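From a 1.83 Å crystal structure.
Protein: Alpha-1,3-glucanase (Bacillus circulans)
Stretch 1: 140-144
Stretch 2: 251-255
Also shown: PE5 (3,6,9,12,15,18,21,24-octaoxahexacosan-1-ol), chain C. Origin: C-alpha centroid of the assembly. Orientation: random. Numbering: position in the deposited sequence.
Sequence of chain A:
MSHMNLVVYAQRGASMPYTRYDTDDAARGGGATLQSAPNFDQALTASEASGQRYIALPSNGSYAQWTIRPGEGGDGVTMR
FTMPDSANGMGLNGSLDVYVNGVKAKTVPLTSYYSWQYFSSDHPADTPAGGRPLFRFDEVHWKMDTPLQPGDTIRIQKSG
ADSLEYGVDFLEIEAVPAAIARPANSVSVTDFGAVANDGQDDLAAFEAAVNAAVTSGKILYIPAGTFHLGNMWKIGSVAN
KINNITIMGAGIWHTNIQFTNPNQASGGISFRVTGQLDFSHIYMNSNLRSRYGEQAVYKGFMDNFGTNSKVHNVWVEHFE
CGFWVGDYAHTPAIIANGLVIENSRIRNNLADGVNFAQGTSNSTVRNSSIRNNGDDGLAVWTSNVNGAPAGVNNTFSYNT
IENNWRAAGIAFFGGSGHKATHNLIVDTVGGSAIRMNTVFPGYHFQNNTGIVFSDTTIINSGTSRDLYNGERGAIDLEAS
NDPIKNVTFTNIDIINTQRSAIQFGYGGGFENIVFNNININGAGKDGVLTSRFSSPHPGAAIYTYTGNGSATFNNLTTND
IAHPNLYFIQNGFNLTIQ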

ATOM      1  N   VAL A 140      11.542  -2.757   8.045  1.00  8.06           N
ATOM      2  CA  VAL A 140      11.555  -3.154   9.448  1.00 11.17           C
ATOM      3  C   VAL A 140      11.477  -1.870  10.256  1.00 11.52           C
ATOM      4  O   VAL A 140      11.737  -0.779   9.744  1.00 10.70           O
ATOM      5  CB  VAL A 140      12.807  -3.968   9.864  1.00 13.28           C
ATOM      6  CG1 VAL A 140      12.789  -5.355   9.222  1.00 15.73           C
ATOM      7  CG2 VAL A 140      14.091  -3.223   9.496  1.00  9.31           C
ATOM      8  N   HIS A 141      11.092  -1.998  11.524  1.00  9.97           N
ATOM      9  CA  HIS A 141      11.131  -0.842  12.412  1.00 10.41           C
ATOM     10  C   HIS A 141      11.616  -1.281  13.784  1.00 13.04           C
ATOM     11  O   HIS A 141      11.527  -2.454  14.151  1.00 11.77           O
ATOM     12  CB  HIS A 141       9.768  -0.121  12.494  1.00 10.65           C
ATOM     13  CG  HIS A 141       8.659  -0.933  13.099  1.00 11.96           C
ATOM     14  ND1 HIS A 141       7.946  -1.874  12.386  1.00 12.18           N
ATOM     15  CD2 HIS A 141       8.108  -0.905  14.339  1.00 10.76           C
ATOM     16  CE1 HIS A 141       7.019  -2.407  13.165  1.00 11.98           C
ATOM     17  NE2 HIS A 141       7.100  -1.840  14.357  1.00 11.24           N
ATOM     18  N   TRP A 142      12.163  -0.325  14.531  1.00  9.45           N
ATOM     19  CA  TRP A 142      12.666  -0.605  15.872  1.00 14.09           C
ATOM     20  C   TRP A 142      12.643   0.691  16.666  1.00 11.57           C
ATOM     21  O   TRP A 142      12.500   1.778  16.107  1.00 10.54           O
ATOM     22  CB  TRP A 142      14.082  -1.202  15.830  1.00 11.40           C
ATOM     23  CG  TRP A 142      15.135  -0.254  15.279  1.00 10.99           C
ATOM     24  CD1 TRP A 142      15.878   0.646  15.989  1.00 13.83           C
ATOM     25  CD2 TRP A 142      15.549  -0.121  13.911  1.00 11.56           C
ATOM     26  NE1 TRP A 142      16.727   1.330  15.153  1.00 14.63           N
ATOM     27  CE2 TRP A 142      16.552   0.875  13.872  1.00 12.54           C
ATOM     28  CE3 TRP A 142      15.178  -0.755  12.718  1.00 11.23           C
ATOM     29  CZ2 TRP A 142      17.178   1.258  12.690  1.00 11.09           C
ATOM     30  CZ3 TRP A 142      15.802  -0.372  11.538  1.00  9.45           C
ATOM     31  CH2 TRP A 142      16.800   0.621  11.533  1.00 12.54           C
ATOM     32  N   LYS A 143      12.791   0.563  17.983  1.00 13.85           N
ATOM     33  CA  LYS A 143      12.823   1.712  18.877  1.00 14.47           C
ATOM     34  C   LYS A 143      14.219   1.861  19.464  1.00 17.42           C
ATOM     35  O   LYS A 143      14.851   0.869  19.840  1.00 14.91           O
ATOM     36  CB  LYS A 143      11.802   1.574  20.010  1.00 16.65           C
ATOM     37  CG  LYS A 143      10.365   1.732  19.570  1.00 23.28           C
ATOM     38  CD  LYS A 143       9.403   1.617  20.743  1.00 23.15           C
ATOM     39  CE  LYS A 143       9.377   0.210  21.321  1.00 25.65           C
ATOM     40  NZ  LYS A 143       8.261   0.060  22.315  1.00 23.44           N
ATOM     41  N   MET A 144      14.694   3.098  19.521  1.00 14.84           N
ATOM     42  CA  MET A 144      15.975   3.416  20.135  1.00 17.84           C
ATOM     43  C   MET A 144      15.810   3.546  21.646  1.00 20.27           C
ATOM     44  O   MET A 144      14.741   3.914  22.138  1.00 15.70           O
ATOM     45  CB  MET A 144      16.521   4.726  19.564  1.00 15.12           C
ATOM     46  CG  MET A 144      16.542   4.778  18.047  1.00 14.57           C
ATOM     47  SD  MET A 144      17.640   3.514  17.393  1.00 18.98           S
ATOM     48  CE  MET A 144      19.212   4.071  18.024  1.00 19.30           C
ATOM     49  N   GLY A 251      -0.553   0.962  21.184  1.00  9.81           N
ATOM     50  CA  GLY A 251       0.107   1.806  20.200  1.00  9.33           C
ATOM     51  C   GLY A 251       0.823   0.984  19.142  1.00  9.53           C
ATOM     52  O   GLY A 251       1.304  -0.122  19.398  1.00  7.81           O
ATOM     53  N   ILE A 252       0.902   1.537  17.927  1.00  7.99           N
ATOM     54  CA  ILE A 252       1.586   0.803  16.861  1.00  8.43           C
ATOM     55  C   ILE A 252       3.056   0.566  17.182  1.00 10.52           C
ATOM     56  O   ILE A 252       3.683  -0.314  16.582  1.00  9.46           O
ATOM     57  CB  ILE A 252       1.444   1.517  15.495  1.00  9.71           C
ATOM     58  CG1 ILE A 252       2.155   2.883  15.502  1.00 10.39           C
ATOM     59  CG2 ILE A 252      -0.030   1.632  15.109  1.00  9.07           C
ATOM     60  CD1 ILE A 252       2.158   3.585  14.120  1.00  8.38           C
ATOM     61  N   TRP A 253       3.630   1.329  18.113  1.00 10.23           N
ATOM     62  CA  TRP A 253       5.014   1.132  18.523  1.00 12.02           C
ATOM     63  C   TRP A 253       5.149   0.246  19.758  1.00 11.58           C
ATOM     64  O   TRP A 253       6.271   0.033  20.225  1.00 13.57           O
ATOM     65  CB  TRP A 253       5.686   2.496  18.785  1.00  9.95           C
ATOM     66  CG  TRP A 253       6.016   3.232  17.495  1.00 11.35           C
ATOM     67  CD1 TRP A 253       5.293   4.237  16.908  1.00  8.82           C
ATOM     68  CD2 TRP A 253       7.137   2.988  16.632  1.00 11.14           C
ATOM     69  NE1 TRP A 253       5.904   4.637  15.736  1.00 11.15           N
ATOM     70  CE2 TRP A 253       7.035   3.884  15.545  1.00  8.56           C
ATOM     71  CE3 TRP A 253       8.217   2.093  16.672  1.00 11.53           C
ATOM     72  CZ2 TRP A 253       7.977   3.919  14.508  1.00  9.61           C
ATOM     73  CZ3 TRP A 253       9.166   2.132  15.634  1.00 10.64           C
ATOM     74  CH2 TRP A 253       9.031   3.038  14.572  1.00 10.50           C
ATOM     75  N   HIS A 254       4.041  -0.244  20.313  1.00 10.68           N
ATOM     76  CA  HIS A 254       4.086  -0.962  21.584  1.00 11.87           C
ATOM     77  C   HIS A 254       3.446  -2.337  21.532  1.00 10.99           C
ATOM     78  O   HIS A 254       3.958  -3.265  22.165  1.00 13.20           O
ATOM     79  CB  HIS A 254       3.416  -0.119  22.686  1.00 10.92           C
ATOM     80  CG  HIS A 254       4.122   1.174  22.952  1.00 12.00           C
ATOM     81  ND1 HIS A 254       5.269   1.250  23.711  1.00 15.00           N
ATOM     82  CD2 HIS A 254       3.857   2.436  22.542  1.00 11.69           C
ATOM     83  CE1 HIS A 254       5.679   2.506  23.763  1.00 17.27           C
ATOM     84  NE2 HIS A 254       4.836   3.246  23.065  1.00 13.68           N
ATOM     85  N   THR A 255       2.345  -2.498  20.797  1.00  9.30           N
ATOM     86  CA  THR A 255       1.594  -3.747  20.764  1.00  9.01           C
ATOM     87  C   THR A 255       1.761  -4.393  19.393  1.00  9.91           C
ATOM     88  O   THR A 255       1.321  -3.822  18.388  1.00  9.90           O
ATOM     89  CB  THR A 255       0.111  -3.499  21.051  1.00  9.50           C
ATOM     90  OG1 THR A 255      -0.045  -3.007  22.391  1.00 10.06           O
ATOM     91  CG2 THR A 255      -0.681  -4.788  20.890  1.00  9.48           C
TER
HETATM   92  C48 PE5 C 601       7.381 -15.456  12.665  1.00 21.35           C
HETATM   93  C50 PE5 C 601       7.592 -14.967  11.228  1.00 21.41           C
HETATM   94  O1  PE5 C 601       8.876 -15.316  10.784  1.00 28.07           O
HETATM   95  C1  PE5 C 601       9.153 -14.979   9.452  1.00 25.78           C
HETATM   96  C2  PE5 C 601      10.630 -15.215   9.126  1.00 22.90           C
HETATM   97  O2  PE5 C 601      11.426 -14.351   9.886  1.00 21.48           O
HETATM   98  C3  PE5 C 601      12.807 -14.558   9.798  1.00 23.37           C
HETATM   99  C4  PE5 C 601      13.536 -13.584  10.733  1.00 22.27           C
HETATM  100  O3  PE5 C 601      13.184 -12.264  10.416  1.00 27.46           O
HETATM  101  C5  PE5 C 601      13.841 -11.252  11.132  1.00 20.78           C
HETATM  102  C6  PE5 C 601      12.832 -10.219  11.656  1.00 31.37           C
HETATM  103  O4  PE5 C 601      12.589  -9.196  10.724  1.00 30.13           O
HETATM  104  C7  PE5 C 601      11.256  -8.766  10.617  1.00 27.79           C
HETATM  105  C8  PE5 C 601      10.701  -8.390  11.993  1.00 30.45           C
HETATM  106  O5  PE5 C 601       9.312  -8.313  11.926  1.00 33.05           O
HETATM  107  C9  PE5 C 601       8.665  -8.239  13.167  1.00 30.07           C
HETATM  108  C10 PE5 C 601       8.177  -6.812  13.378  1.00 27.79           C
HETATM  109  O6  PE5 C 601       8.664  -6.333  14.595  1.00 27.56           O
HETATM  110  C11 PE5 C 601       8.695  -4.940  14.705  1.00 27.21           C
HETATM  111  C12 PE5 C 601       9.503  -4.529  15.928  1.00 25.99           C
HETATM  112  O7  PE5 C 601       8.632  -3.845  16.775  1.00 24.43           O
HETATM  113  C13 PE5 C 601       9.180  -2.730  17.416  1.00 21.91           C
HETATM  114  C14 PE5 C 601       8.402  -2.492  18.707  1.00 23.80           C
HETATM  115  O8  PE5 C 601       8.048  -3.737  19.240  1.00 25.64           O
HETATM  116  C15 PE5 C 601       7.261  -3.705  20.403  1.00 24.84           C
HETATM  117  C16 PE5 C 601       8.040  -4.345  21.561  1.00 22.55           C
HETATM  118  O52 PE5 C 601       7.524  -5.610  21.872  1.00 32.17           O
HETATM  119  O   HOH W   1       5.646  -2.041  16.675  1.00 12.59           O

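Residues 251-255 pack against the strand 140-144 of the same chain, burying 264 Å² in all, with Trp 253 at the centre. Gly 251 makes no contact across the gap but shapes the loop: its carbonyl O accepts from His 254 N and from Thr 255 N, both at 2.9 Å, closing a tight turn that carries Ile 252 and Trp 253. Its phi/psi of 131/149 would jam a CB against the preceding carbonyl O, and His 254 CD2 would crowd it as well. Ile 252 O lies 4.4 Å from His 141 NE2, too far for a direct hydrogen bond, and a water fills the space, donating to Ile 252 O at 2.6 Å and hydrogen-bonding His 141 NE2 at 2.7 Å. Trp 253 has its CA-to-CB bond sideways to the strand, yet chi1 of -75° (m) brings the indole nearer. The His 141 ring points an edge toward the face of the Trp 253 six-membered ring in an offset edge-to-face pair, planes at 89° and centroids 5.1 Å apart; His 141 CD2 comes within 3.5 Å of Trp 253 CZ3. That same CZ3 sits 3.4 Å from Trp 142 O, so the indole meets strand backbone as well as side chains. Lys 143 CG packs 3.6 Å from Trp 253 CE3, and the lysine chain then runs on to the loop backbone, where NZ donates a 2.9 Å hydrogen bond to Trp 253 O. This is the one direct hydrogen bond between the stretches. His 254 directs its CA-to-CB bond away, but its ring end returns to place ND1 3.5 Å from Lys 143 NZ, a close contact rather than a hydrogen bond. PE5 borders the site, with C11 over one face of the His 141 ring and C14 3.6 Å from Trp 253 O.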